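PDB 5OEZ: FBP protein from Leishmania major, which probably catalyses the magnesium-dependent hydrolysis of fructose 1,6-bisphosphate to fructose 6-phosphate and phosphate in carbohydrate biosynthesis, and binds AMP. Local coordinates for residues D27-L31 against G111-I115; G137-P142 against L160-V166; A34-V39 against A80-L85. All blocks are in the same frame, centred on the assembly; numbering follows the deposited sequence.

Contact 1 of 3, residues D27-L31 against G111-I115; sequences DFTLL and GDYLI
Tyr113 and Phe28, both of the AMP site, which is empty here, meet with their side chains roughly at right angles. The phenol oxygen reaches the root of the phenylalanine, Tyr113 OH lying 3.6 Å from Phe28 CB, while the backbone N of Phe28 stands at the tyrosine ring's edge. Phe28 has CG anti to its N (chi1 -171°), which brings CD1 to 4.2 Å from Tyr113 CZ. Asp27 CB lies obliquely to the ring, 3.7 Å from Tyr113 CE2. Over one face of that ring, Leu31 CD2 comes to 4.2 Å from CD2 of Tyr113. Farther along the strand, Leu31 CD1 meets Ile115 CD1 more loosely, at 4.4 Å.

Among the polar groups, Asp27 OD2 and Asp112 OD1, two acceptors, approach to 3.0 Å without a hydrogen bond, their carboxylate planes turned 59° apart. Such closeness would tend to raise the proton affinity of one of them, although weak, long ion pairs to Arg25 and Arg140 may offset it. Asp112 OD1 also hangs over the rim of the Tyr113 ring, on the face opposite Leu31.

No hydrogen bond joins the segments: the first turn of helix 27-47 packs over strand 113-121, and Ser90 bonds to both Asp27 O and the Tyr113 backbone. Val138 of strand 132-140 and Val91 of strand 91-96 continue the apolar layer beneath Leu31, and Ile16 of helix 12-18 touches Phe28.

Contact 2 of 3, residues G137-P142 against L160-V166; sequences GVWRLP and LKGTDMV
Trp139 and Met165 illustrate how one thioether chain can cover an indole. Met165 CG sits almost centrally over the benzene ring, 3.8 Å from the centroid of the six-membered ring of Trp139, as a CH-pi contact. The sulfur follows over the same ring, 4.4 Å from that centroid, in a Met-aromatic contact. A bend at chi3 (-36°) tips the terminal methyl down past the rim, where Met165 CE lies 3.7 Å from Trp139 CZ2.

The indole is also fixed at its edge. Trp139 NE1 donates to Lys161 O over 3.0 Å in a nearly straight bond (173°), with the acceptor in the ring plane but the donor well above the carbonyl plane. Leu160 CD1 packs 3.8 Å from CD1 of Trp139, and its other methyl, CD2, touches Pro142. Val166 N donates to Val138 O over 2.9 Å, in the carbonyl plane but bent (134°), and Val166 CG2 packs on Val138 CG1.

A second shell sets the acceptor. Asp164 N reaches Lys161 O from the opposite face of the carbonyl, so this oxygen is gripped twice, and Asp164 OD2 takes the Lys161 N-H with its anti lone pair, tying the turn 162-164 back to the residue that precedes it. Leu282, Ala286 and Met290 of helix 281-294 border the Trp139-Met165 pair.

The arrangement is the connected end of an antiparallel strand pair: the loop after helix 150-158 folds onto the end of strand 132-140 before strand 167-173 continues beside it.

Contact 3 of 3, residues A34-V39 against A80-L85; sequences AIQTSV and AFKAYL
Ala34 and Ser38 put two small side chains where helix 34-39 faces Tyr84 and Phe81, and here the packing is closest. Ala34 CB rests 3.4 Å from Tyr84 O, and the axes of the two segments approach to 8.7 Å, their directions 150° apart, nearly antiparallel. Ser38 CB lies above the middle of the Phe81 ring, 3.8 Å from its centroid, a CH-pi contact made on the face. Its hydroxyl turns back into its own helix: Ser38 OG donates to Ala34 O at 2.8 Å, from the opposite side of the carbonyl plane to Ser38 N. This buried oxygen thus has a partner and can lie against the carbons of Phe81 and Tyr84.

To one flank of this core Thr37 CG2, anti to the backbone N, covers the Tyr84 ring 3.8 Å from its centroid; to the other, Ile35 CG1 meets Leu85 CD2 at 3.9 Å. Every touching residue is buried, and the loose part is where Val39 CG2 meets Phe81 CZ and Ile35 CG2 meets Phe81 CE1, both at 4.4 Å. The hydroxyls of the Thr37-Tyr84 flank are held elsewhere: Thr37 OG1 bonds to Met33 O and to Glu198 of the second subunit, Tyr84 OH to Pro9 O of that subunit.

Helices 27-47 and 72-87 lie side by side between the subunit interface and the sheet, where Ile115, Phe117 and Pro119 of strand 113-121 and Trp136 of strand 132-140 receive Ile35, Phe81 and Leu85.

Overall arrangement
From the N terminus, helix 27-47 opens two contacts in turn. Residues 27-31 begin contact 1, and residues 34-39 begin contact 3. Contact 3 closes first, when helix 72-87 returns alongside; contact 1 closes later, at strand 113-121, and so encloses it. Contact 2 follows in series, closing a short loop with helix 150-158 between strand 132-140 and the run into strand 167-173. Contacts 1 and 3 share a layer of side chains in which Leu31 and Ile115 meet Leu85. Contacts 1 and 2 meet where strands 113-121 and 132-140 pair, so the three tie the helix pair to these neighbouring strands and to the loop leading into the next, with residues of the AMP site in contact 1.

Contact 1 of 3, residues D27-L31 against G111-I115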
ATOM      1  N   ASP C  27     -15.031  26.579  -6.317  1.00 73.40           N
ATOM      2  CA  ASP C  27     -13.599  26.867  -6.418  1.00 67.94           C
ATOM      3  C   ASP C  27     -12.823  26.236  -5.257  1.00 56.37           C
ATOM      4  O   ASP C  27     -11.758  25.663  -5.455  1.00 58.84           O
ATOM      5  CB  ASP C  27     -13.333  28.385  -6.432  1.00 76.94           C
ATOM      6  CG  ASP C  27     -13.372  28.991  -7.835  1.00 98.71           C
ATOM      7  OD1 ASP C  27     -14.236  28.581  -8.646  1.00107.44           O
ATOM      8  OD2 ASP C  27     -12.530  29.887  -8.117  1.00 99.22           O
ATOM      9  N   PHE C  28     -13.376  26.310  -4.055  1.00 52.76           N
ATOM     10  CA  PHE C  28     -12.664  25.860  -2.864  1.00 56.97           C
ATOM     11  C   PHE C  28     -12.479  24.336  -2.863  1.00 51.11           C
ATOM     12  O   PHE C  28     -11.432  23.826  -2.440  1.00 54.71           O
ATOM     13  CB  PHE C  28     -13.364  26.343  -1.576  1.00 54.60           C
ATOM     14  CG  PHE C  28     -12.559  26.101  -0.324  1.00 52.58           C
ATOM     15  CD1 PHE C  28     -11.330  26.707  -0.156  1.00 53.27           C
ATOM     16  CD2 PHE C  28     -13.029  25.258   0.679  1.00 50.26           C
ATOM     17  CE1 PHE C  28     -10.575  26.472   0.983  1.00 55.03           C
ATOM     18  CE2 PHE C  28     -12.285  25.019   1.816  1.00 52.69           C
ATOM     19  CZ  PHE C  28     -11.055  25.631   1.974  1.00 53.18           C
ATOM     20  N   THR C  29     -13.498  23.622  -3.323  1.00 51.20           N
ATOM     21  CA  THR C  29     -13.426  22.182  -3.478  1.00 46.08           C
ATOM     22  C   THR C  29     -12.286  21.788  -4.414  1.00 43.66           C
ATOM     23  O   THR C  29     -11.496  20.890  -4.095  1.00 42.70           O
ATOM     24  CB  THR C  29     -14.773  21.652  -3.990  1.00 51.08           C
ATOM     25  OG1 THR C  29     -15.777  21.939  -3.016  1.00 49.49           O
ATOM     26  CG2 THR C  29     -14.751  20.136  -4.208  1.00 55.90           C
ATOM     27  N   LEU C  30     -12.202  22.447  -5.566  1.00 44.99           N
ATOM     28  CA  LEU C  30     -11.139  22.152  -6.522  1.00 48.28           C
ATOM     29  C   LEU C  30      -9.773  22.465  -5.930  1.00 54.29           C
ATOM     30  O   LEU C  30      -8.833  21.690  -6.116  1.00 54.78           O
ATOM     31  CB  LEU C  30     -11.344  22.883  -7.851  1.00 52.57           C
ATOM     32  CG  LEU C  30     -12.616  22.581  -8.657  1.00 57.53           C
ATOM     33  CD1 LEU C  30     -12.527  23.202 -10.046  1.00 58.13           C
ATOM     34  CD2 LEU C  30     -12.890  21.094  -8.760  1.00 60.41           C
ATOM     35  N   LEU C  31      -9.666  23.579  -5.199  1.00 49.28           N
ATOM     36  CA  LEU C  31      -8.424  23.909  -4.502  1.00 48.55           C
ATOM     37  C   LEU C  31      -8.002  22.794  -3.527  1.00 42.94           C
ATOM     38  O   LEU C  31      -6.859  22.362  -3.526  1.00 39.18           O
ATOM     39  CB  LEU C  31      -8.565  25.225  -3.740  1.00 52.40           C
ATOM     40  CG  LEU C  31      -7.316  25.738  -3.018  1.00 52.37           C
ATOM     41  CD1 LEU C  31      -6.351  26.309  -4.039  1.00 64.22           C
ATOM     42  CD2 LEU C  31      -7.683  26.810  -2.004  1.00 57.05           C
ATOM     43  N   GLY C 111      -8.317  31.542 -11.202  1.00 75.27           N
ATOM     44  CA  GLY C 111      -9.353  31.630 -10.153  1.00 71.43           C
ATOM     45  C   GLY C 111      -9.181  32.865  -9.279  1.00 73.27           C
ATOM     46  O   GLY C 111      -8.572  33.843  -9.704  1.00 74.67           O
ATOM     47  N   ASP C 112      -9.698  32.812  -8.050  1.00 74.07           N
ATOM     48  CA  ASP C 112      -9.761  33.998  -7.166  1.00 69.76           C
ATOM     49  C   ASP C 112      -9.087  33.799  -5.801  1.00 60.01           C
ATOM     50  O   ASP C 112      -9.224  34.642  -4.910  1.00 60.15           O
ATOM     51  CB  ASP C 112     -11.225  34.515  -7.041  1.00 95.41           C
ATOM     52  CG  ASP C 112     -12.237  33.412  -6.741  1.00117.31           C
ATOM     53  OD1 ASP C 112     -11.853  32.265  -6.402  1.00132.73           O
ATOM     54  OD2 ASP C 112     -13.443  33.715  -6.866  1.00116.81           O
ATOM     55  N   TYR C 113      -8.320  32.719  -5.644  1.00 54.96           N
ATOM     56  CA  TYR C 113      -7.574  32.481  -4.411  1.00 57.92           C
ATOM     57  C   TYR C 113      -6.100  32.861  -4.556  1.00 52.51           C
ATOM     58  O   TYR C 113      -5.483  32.623  -5.594  1.00 50.82           O
ATOM     59  CB  TYR C 113      -7.718  31.021  -3.958  1.00 56.49           C
ATOM     60  CG  TYR C 113      -9.109  30.709  -3.463  1.00 58.17           C
ATOM     61  CD1 TYR C 113      -9.626  31.359  -2.348  1.00 56.51           C
ATOM     62  CD2 TYR C 113      -9.904  29.755  -4.094  1.00 61.58           C
ATOM     63  CE1 TYR C 113     -10.894  31.073  -1.872  1.00 58.27           C
ATOM     64  CE2 TYR C 113     -11.180  29.470  -3.628  1.00 62.19           C
ATOM     65  CZ  TYR C 113     -11.674  30.133  -2.519  1.00 68.54           C
ATOM     66  OH  TYR C 113     -12.945  29.865  -2.043  1.00 60.32           O
ATOM     67  N   LEU C 114      -5.555  33.467  -3.500  1.00 51.65           N
ATOM     68  CA  LEU C 114      -4.113  33.685  -3.356  1.00 52.59           C
ATOM     69  C   LEU C 114      -3.656  32.640  -2.356  1.00 49.43           C
ATOM     70  O   LEU C 114      -4.204  32.578  -1.263  1.00 48.84           O
ATOM     71  CB  LEU C 114      -3.805  35.082  -2.801  1.00 53.45           C
ATOM     72  CG  LEU C 114      -4.184  36.312  -3.648  1.00 60.86           C
ATOM     73  CD1 LEU C 114      -5.635  36.694  -3.462  1.00 57.90           C
ATOM     74  CD2 LEU C 114      -3.297  37.497  -3.285  1.00 70.31           C
ATOM     75  N   ILE C 115      -2.661  31.830  -2.710  1.00 45.04           N
ATOM     76  CA  ILE C 115      -2.209  30.769  -1.812  1.00 42.15           C
ATOM     77  C   ILE C 115      -0.704  30.859  -1.597  1.00 45.08           C
ATOM     78  O   ILE C 115       0.067  31.006  -2.537  1.00 47.58           O
ATOM     79  CB  ILE C 115      -2.654  29.366  -2.275  1.00 45.21           C
ATOM     80  CG1 ILE C 115      -2.137  28.302  -1.313  1.00 48.71           C
ATOM     81  CG2 ILE C 115      -2.192  29.053  -3.686  1.00 44.06           C
ATOM     82  CD1 ILE C 115      -2.919  27.000  -1.378  1.00 53.73           C
TER

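Contact 2 of 3, residues G137-P142 against L160-V166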
ATOM      1  N   GLY C 137      -1.722  28.818   3.524  1.00 36.21           N
ATOM      2  CA  GLY C 137      -2.723  29.797   3.916  1.00 36.54           C
ATOM      3  C   GLY C 137      -3.328  30.351   2.651  1.00 39.23           C
ATOM      4  O   GLY C 137      -2.620  30.582   1.667  1.00 36.44           O
ATOM      5  N   VAL C 138      -4.631  30.597   2.694  1.00 39.75           N
ATOM      6  CA  VAL C 138      -5.400  31.016   1.528  1.00 42.26           C
ATOM      7  C   VAL C 138      -6.140  32.339   1.805  1.00 42.32           C
ATOM      8  O   VAL C 138      -6.794  32.495   2.834  1.00 38.60           O
ATOM      9  CB  VAL C 138      -6.446  29.936   1.157  1.00 44.51           C
ATOM     10  CG1 VAL C 138      -7.192  30.293  -0.140  1.00 46.93           C
ATOM     11  CG2 VAL C 138      -5.812  28.558   1.029  1.00 41.74           C
ATOM     12  N   TRP C 139      -6.003  33.284   0.884  1.00 44.78           N
ATOM     13  CA  TRP C 139      -6.689  34.574   0.933  1.00 49.09           C
ATOM     14  C   TRP C 139      -7.542  34.660  -0.332  1.00 57.76           C
ATOM     15  O   TRP C 139      -7.335  33.884  -1.280  1.00 53.54           O
ATOM     16  CB  TRP C 139      -5.688  35.725   0.930  1.00 45.41           C
ATOM     17  CG  TRP C 139      -5.064  36.048   2.238  1.00 46.84           C
ATOM     18  CD1 TRP C 139      -5.403  37.071   3.072  1.00 48.08           C
ATOM     19  CD2 TRP C 139      -3.946  35.400   2.838  1.00 45.42           C
ATOM     20  NE1 TRP C 139      -4.579  37.093   4.165  1.00 55.41           N
ATOM     21  CE2 TRP C 139      -3.665  36.081   4.044  1.00 49.57           C
ATOM     22  CE3 TRP C 139      -3.147  34.313   2.477  1.00 50.61           C
ATOM     23  CZ2 TRP C 139      -2.630  35.706   4.897  1.00 48.26           C
ATOM     24  CZ3 TRP C 139      -2.100  33.940   3.331  1.00 48.43           C
ATOM     25  CH2 TRP C 139      -1.865  34.626   4.530  1.00 45.18           C
ATOM     26  N   ARG C 140      -8.451  35.629  -0.352  1.00 51.70           N
ATOM     27  CA  ARG C 140      -9.298  35.882  -1.516  1.00 68.95           C
ATOM     28  C   ARG C 140      -8.977  37.257  -2.128  1.00 60.45           C
ATOM     29  O   ARG C 140      -8.561  38.174  -1.425  1.00 63.09           O
ATOM     30  CB  ARG C 140     -10.769  35.759  -1.108  1.00 72.52           C
ATOM     31  CG  ARG C 140     -11.738  35.902  -2.259  1.00 91.24           C
ATOM     32  CD  ARG C 140     -13.166  35.806  -1.776  1.00103.36           C
ATOM     33  NE  ARG C 140     -13.480  34.407  -1.532  1.00 98.33           N
ATOM     34  CZ  ARG C 140     -13.960  33.554  -2.434  1.00104.95           C
ATOM     35  NH1 ARG C 140     -14.224  33.933  -3.685  1.00117.15           N
ATOM     36  NH2 ARG C 140     -14.193  32.295  -2.076  1.00117.96           N
ATOM     37  N   LEU C 141      -9.122  37.393  -3.445  1.00 65.65           N
ATOM     38  CA  LEU C 141      -9.024  38.713  -4.074  1.00 75.38           C
ATOM     39  C   LEU C 141      -9.986  39.652  -3.363  1.00 73.82           C
ATOM     40  O   LEU C 141     -11.172  39.322  -3.256  1.00 67.16           O
ATOM     41  CB  LEU C 141      -9.440  38.677  -5.546  1.00 82.63           C
ATOM     42  CG  LEU C 141      -8.446  38.327  -6.639  1.00 88.91           C
ATOM     43  CD1 LEU C 141      -9.149  38.399  -7.993  1.00 92.07           C
ATOM     44  CD2 LEU C 141      -7.265  39.268  -6.592  1.00 90.16           C
ATOM     45  N   PRO C 142      -9.492  40.808  -2.873  1.00 74.56           N
ATOM     46  CA  PRO C 142     -10.453  41.841  -2.471  1.00 88.05           C
ATOM     47  C   PRO C 142     -11.417  42.198  -3.607  1.00 89.47           C
ATOM     48  O   PRO C 142     -11.109  41.967  -4.779  1.00 80.57           O
ATOM     49  CB  PRO C 142      -9.560  43.031  -2.112  1.00 88.82           C
ATOM     50  CG  PRO C 142      -8.294  42.395  -1.650  1.00 83.65           C
ATOM     51  CD  PRO C 142      -8.110  41.201  -2.549  1.00 77.45           C
ATOM     52  N   LEU C 160      -3.403  43.311   2.634  1.00 73.32           N
ATOM     53  CA  LEU C 160      -4.005  42.208   3.399  1.00 77.58           C
ATOM     54  C   LEU C 160      -3.406  42.012   4.786  1.00 69.37           C
ATOM     55  O   LEU C 160      -2.300  42.482   5.071  1.00 83.90           O
ATOM     56  CB  LEU C 160      -3.891  40.905   2.601  1.00 84.49           C
ATOM     57  CG  LEU C 160      -4.625  40.905   1.251  1.00 94.64           C
ATOM     58  CD1 LEU C 160      -4.282  39.649   0.471  1.00 87.02           C
ATOM     59  CD2 LEU C 160      -6.136  41.040   1.423  1.00 93.32           C
ATOM     60  N   LYS C 161      -4.164  41.338   5.648  1.00 62.84           N
ATOM     61  CA  LYS C 161      -3.679  40.881   6.959  1.00 72.99           C
ATOM     62  C   LYS C 161      -4.102  39.436   7.172  1.00 67.28           C
ATOM     63  O   LYS C 161      -4.973  38.923   6.464  1.00 56.78           O
ATOM     64  CB  LYS C 161      -4.249  41.728   8.100  1.00 86.30           C
ATOM     65  CG  LYS C 161      -3.722  43.154   8.189  1.00 93.30           C
ATOM     66  CD  LYS C 161      -4.140  43.791   9.517  1.00 93.36           C
ATOM     67  CE  LYS C 161      -3.469  45.160   9.793  1.00107.94           C
ATOM     68  NZ  LYS C 161      -4.300  46.249  10.386  1.00121.60           N
ATOM     69  N   GLY C 162      -3.501  38.794   8.169  1.00 52.40           N
ATOM     70  CA  GLY C 162      -3.895  37.454   8.575  1.00 54.03           C
ATOM     71  C   GLY C 162      -5.368  37.316   8.932  1.00 55.03           C
ATOM     72  O   GLY C 162      -5.952  36.255   8.735  1.00 48.91           O
ATOM     73  N   THR C 163      -5.972  38.395   9.432  1.00 52.29           N
ATOM     74  CA  THR C 163      -7.388  38.412   9.797  1.00 49.54           C
ATOM     75  C   THR C 163      -8.334  38.300   8.593  1.00 52.91           C
ATOM     76  O   THR C 163      -9.500  37.981   8.785  1.00 56.43           O
ATOM     77  CB  THR C 163      -7.753  39.676  10.626  1.00 50.60           C
ATOM     78  OG1 THR C 163      -7.261  40.842   9.963  1.00 57.73           O
ATOM     79  CG2 THR C 163      -7.133  39.604  12.021  1.00 47.92           C
ATOM     80  N   ASP C 164      -7.834  38.564   7.380  1.00 56.88           N
ATOM     81  CA  ASP C 164      -8.579  38.395   6.108  1.00 55.71           C
ATOM     82  C   ASP C 164      -8.443  36.989   5.485  1.00 59.83           C
ATOM     83  O   ASP C 164      -9.040  36.703   4.444  1.00 63.73           O
ATOM     84  CB  ASP C 164      -8.060  39.402   5.071  1.00 68.07           C
ATOM     85  CG  ASP C 164      -8.211  40.848   5.523  1.00 82.97           C
ATOM     86  OD1 ASP C 164      -9.360  41.240   5.813  1.00 76.45           O
ATOM     87  OD2 ASP C 164      -7.189  41.584   5.571  1.00 85.79           O
ATOM     88  N   MET C 165      -7.627  36.137   6.099  1.00 53.85           N
ATOM     89  CA  MET C 165      -7.336  34.810   5.576  1.00 61.12           C
ATOM     90  C   MET C 165      -8.614  33.962   5.644  1.00 52.48           C
ATOM     91  O   MET C 165      -9.232  33.857   6.691  1.00 53.27           O
ATOM     92  CB  MET C 165      -6.189  34.177   6.391  1.00 50.51           C
ATOM     93  CG  MET C 165      -5.399  33.068   5.714  1.00 63.99           C
ATOM     94  SD  MET C 165      -4.189  32.232   6.790  1.00 54.76           S
ATOM     95  CE  MET C 165      -3.607  33.592   7.791  1.00 58.34           C
ATOM     96  N   VAL C 166      -9.003  33.370   4.522  1.00 46.85           N
ATOM     97  CA  VAL C 166     -10.217  32.536   4.487  1.00 47.95           C
ATOM     98  C   VAL C 166      -9.984  31.059   4.849  1.00 50.24           C
ATOM     99  O   VAL C 166     -10.912  30.403   5.298  1.00 45.63           O
ATOM    100  CB  VAL C 166     -10.975  32.602   3.158  1.00 48.58           C
ATOM    101  CG1 VAL C 166     -11.268  34.046   2.789  1.00 47.39           C
ATOM    102  CG2 VAL C 166     -10.204  31.890   2.071  1.00 50.48           C
TER

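Contact 3 of 3, residues A34-V39 against A80-L85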
ATOM      1  N   ALA C  34      -6.684  19.716  -5.219  1.00 43.85           N
ATOM      2  CA  ALA C  34      -5.312  19.916  -5.659  1.00 42.45           C
ATOM      3  C   ALA C  34      -4.308  19.760  -4.491  1.00 40.00           C
ATOM      4  O   ALA C  34      -3.245  19.145  -4.655  1.00 39.12           O
ATOM      5  CB  ALA C  34      -5.174  21.265  -6.335  1.00 45.76           C
ATOM      6  N   ILE C  35      -4.663  20.286  -3.321  1.00 41.47           N
ATOM      7  CA  ILE C  35      -3.816  20.178  -2.129  1.00 43.51           C
ATOM      8  C   ILE C  35      -3.704  18.735  -1.636  1.00 48.46           C
ATOM      9  O   ILE C  35      -2.617  18.281  -1.255  1.00 48.92           O
ATOM     10  CB  ILE C  35      -4.306  21.119  -1.005  1.00 43.16           C
ATOM     11  CG1 ILE C  35      -4.037  22.579  -1.411  1.00 50.29           C
ATOM     12  CG2 ILE C  35      -3.594  20.836   0.313  1.00 42.85           C
ATOM     13  CD1 ILE C  35      -4.575  23.627  -0.463  1.00 46.60           C
ATOM     14  N   GLN C  36      -4.828  18.026  -1.604  1.00 46.21           N
ATOM     15  CA  GLN C  36      -4.819  16.619  -1.214  1.00 46.98           C
ATOM     16  C   GLN C  36      -3.919  15.806  -2.128  1.00 48.17           C
ATOM     17  O   GLN C  36      -3.137  14.989  -1.647  1.00 43.58           O
ATOM     18  CB  GLN C  36      -6.210  16.027  -1.267  1.00 50.02           C
ATOM     19  CG  GLN C  36      -7.108  16.462  -0.138  1.00 56.50           C
ATOM     20  CD  GLN C  36      -8.485  15.859  -0.312  1.00 61.19           C
ATOM     21  OE1 GLN C  36      -8.691  14.687  -0.004  1.00 67.48           O
ATOM     22  NE2 GLN C  36      -9.434  16.655  -0.813  1.00 56.63           N
ATOM     23  N   THR C  37      -4.028  16.038  -3.434  1.00 39.38           N
ATOM     24  CA  THR C  37      -3.210  15.313  -4.389  1.00 44.20           C
ATOM     25  C   THR C  37      -1.743  15.576  -4.150  1.00 43.45           C
ATOM     26  O   THR C  37      -0.914  14.635  -4.183  1.00 44.98           O
ATOM     27  CB  THR C  37      -3.579  15.667  -5.849  1.00 44.93           C
ATOM     28  OG1 THR C  37      -4.961  15.388  -6.057  1.00 45.10           O
ATOM     29  CG2 THR C  37      -2.780  14.828  -6.828  1.00 49.98           C
ATOM     30  N   SER C  38      -1.415  16.851  -3.907  1.00 43.34           N
ATOM     31  CA  SER C  38      -0.021  17.265  -3.654  1.00 45.02           C
ATOM     32  C   SER C  38       0.539  16.560  -2.431  1.00 38.73           C
ATOM     33  O   SER C  38       1.669  16.068  -2.443  1.00 44.46           O
ATOM     34  CB  SER C  38       0.075  18.782  -3.450  1.00 44.77           C
ATOM     35  OG  SER C  38      -0.435  19.480  -4.571  1.00 48.18           O
ATOM     36  N   VAL C  39      -0.271  16.520  -1.380  1.00 36.63           N
ATOM     37  CA  VAL C  39       0.132  15.904  -0.119  1.00 40.90           C
ATOM     38  C   VAL C  39       0.414  14.413  -0.301  1.00 40.14           C
ATOM     39  O   VAL C  39       1.395  13.901   0.244  1.00 40.75           O
ATOM     40  CB  VAL C  39      -0.892  16.186   0.996  1.00 38.37           C
ATOM     41  CG1 VAL C  39      -0.603  15.380   2.256  1.00 40.56           C
ATOM     42  CG2 VAL C  39      -0.854  17.672   1.364  1.00 40.70           C
ATOM     43  N   ALA C  80       5.303  19.660  -7.227  1.00 50.80           N
ATOM     44  CA  ALA C  80       4.000  19.025  -7.066  1.00 49.28           C
ATOM     45  C   ALA C  80       2.926  20.028  -6.704  1.00 50.54           C
ATOM     46  O   ALA C  80       1.920  20.155  -7.410  1.00 61.19           O
ATOM     47  CB  ALA C  80       4.074  17.944  -6.003  1.00 47.81           C
ATOM     48  N   PHE C  81       3.151  20.767  -5.624  1.00 53.16           N
ATOM     49  CA  PHE C  81       2.208  21.817  -5.218  1.00 49.41           C
ATOM     50  C   PHE C  81       1.880  22.784  -6.351  1.00 50.88           C
ATOM     51  O   PHE C  81       0.714  23.089  -6.572  1.00 51.72           O
ATOM     52  CB  PHE C  81       2.706  22.593  -4.009  1.00 46.35           C
ATOM     53  CG  PHE C  81       2.179  22.082  -2.699  1.00 43.98           C
ATOM     54  CD1 PHE C  81       0.903  22.404  -2.290  1.00 40.74           C
ATOM     55  CD2 PHE C  81       2.977  21.309  -1.859  1.00 46.05           C
ATOM     56  CE1 PHE C  81       0.408  21.944  -1.078  1.00 44.77           C
ATOM     57  CE2 PHE C  81       2.499  20.853  -0.643  1.00 44.12           C
ATOM     58  CZ  PHE C  81       1.209  21.170  -0.250  1.00 44.95           C
ATOM     59  N   LYS C  82       2.893  23.240  -7.070  1.00 53.01           N
ATOM     60  CA  LYS C  82       2.676  24.213  -8.142  1.00 58.13           C
ATOM     61  C   LYS C  82       1.898  23.640  -9.297  1.00 56.86           C
ATOM     62  O   LYS C  82       1.021  24.310  -9.841  1.00 57.14           O
ATOM     63  CB  LYS C  82       3.996  24.790  -8.663  1.00 58.53           C
ATOM     64  CG  LYS C  82       4.723  25.646  -7.654  1.00 61.02           C
ATOM     65  CD  LYS C  82       5.926  26.401  -8.224  1.00 64.34           C
ATOM     66  CE  LYS C  82       6.760  25.651  -9.247  1.00 73.43           C
ATOM     67  NZ  LYS C  82       7.973  26.466  -9.528  1.00 79.64           N
ATOM     68  N   ALA C  83       2.228  22.410  -9.686  1.00 55.83           N
ATOM     69  CA  ALA C  83       1.601  21.794 -10.852  1.00 51.62           C
ATOM     70  C   ALA C  83       0.115  21.557 -10.621  1.00 53.36           C
ATOM     71  O   ALA C  83      -0.722  21.918 -11.459  1.00 58.36           O
ATOM     72  CB  ALA C  83       2.292  20.495 -11.202  1.00 52.34           C
ATOM     73  N   TYR C  84      -0.216  20.992  -9.469  1.00 46.86           N
ATOM     74  CA  TYR C  84      -1.593  20.692  -9.158  1.00 44.88           C
ATOM     75  C   TYR C  84      -2.417  21.942  -8.842  1.00 46.64           C
ATOM     76  O   TYR C  84      -3.576  22.022  -9.244  1.00 55.67           O
ATOM     77  CB  TYR C  84      -1.677  19.625  -8.042  1.00 46.17           C
ATOM     78  CG  TYR C  84      -1.115  18.276  -8.489  1.00 48.50           C
ATOM     79  CD1 TYR C  84      -1.680  17.591  -9.561  1.00 49.57           C
ATOM     80  CD2 TYR C  84      -0.008  17.699  -7.858  1.00 49.52           C
ATOM     81  CE1 TYR C  84      -1.155  16.381  -9.992  1.00 53.33           C
ATOM     82  CE2 TYR C  84       0.518  16.484  -8.280  1.00 48.62           C
ATOM     83  CZ  TYR C  84      -0.066  15.827  -9.341  1.00 52.05           C
ATOM     84  OH  TYR C  84       0.441  14.634  -9.776  1.00 58.70           O
ATOM     85  N   LEU C  85      -1.838  22.921  -8.144  1.00 52.68           N
ATOM     86  CA  LEU C  85      -2.568  24.160  -7.817  1.00 48.91           C
ATOM     87  C   LEU C  85      -2.848  24.994  -9.056  1.00 51.47           C
ATOM     88  O   LEU C  85      -3.960  25.474  -9.223  1.00 52.29           O
ATOM     89  CB  LEU C  85      -1.836  25.004  -6.773  1.00 53.23           C
ATOM     90  CG  LEU C  85      -1.826  24.466  -5.342  1.00 51.94           C
ATOM     91  CD1 LEU C  85      -0.802  25.205  -4.501  1.00 60.35           C
ATOM     92  CD2 LEU C  85      -3.201  24.571  -4.707  1.00 54.04           C
TER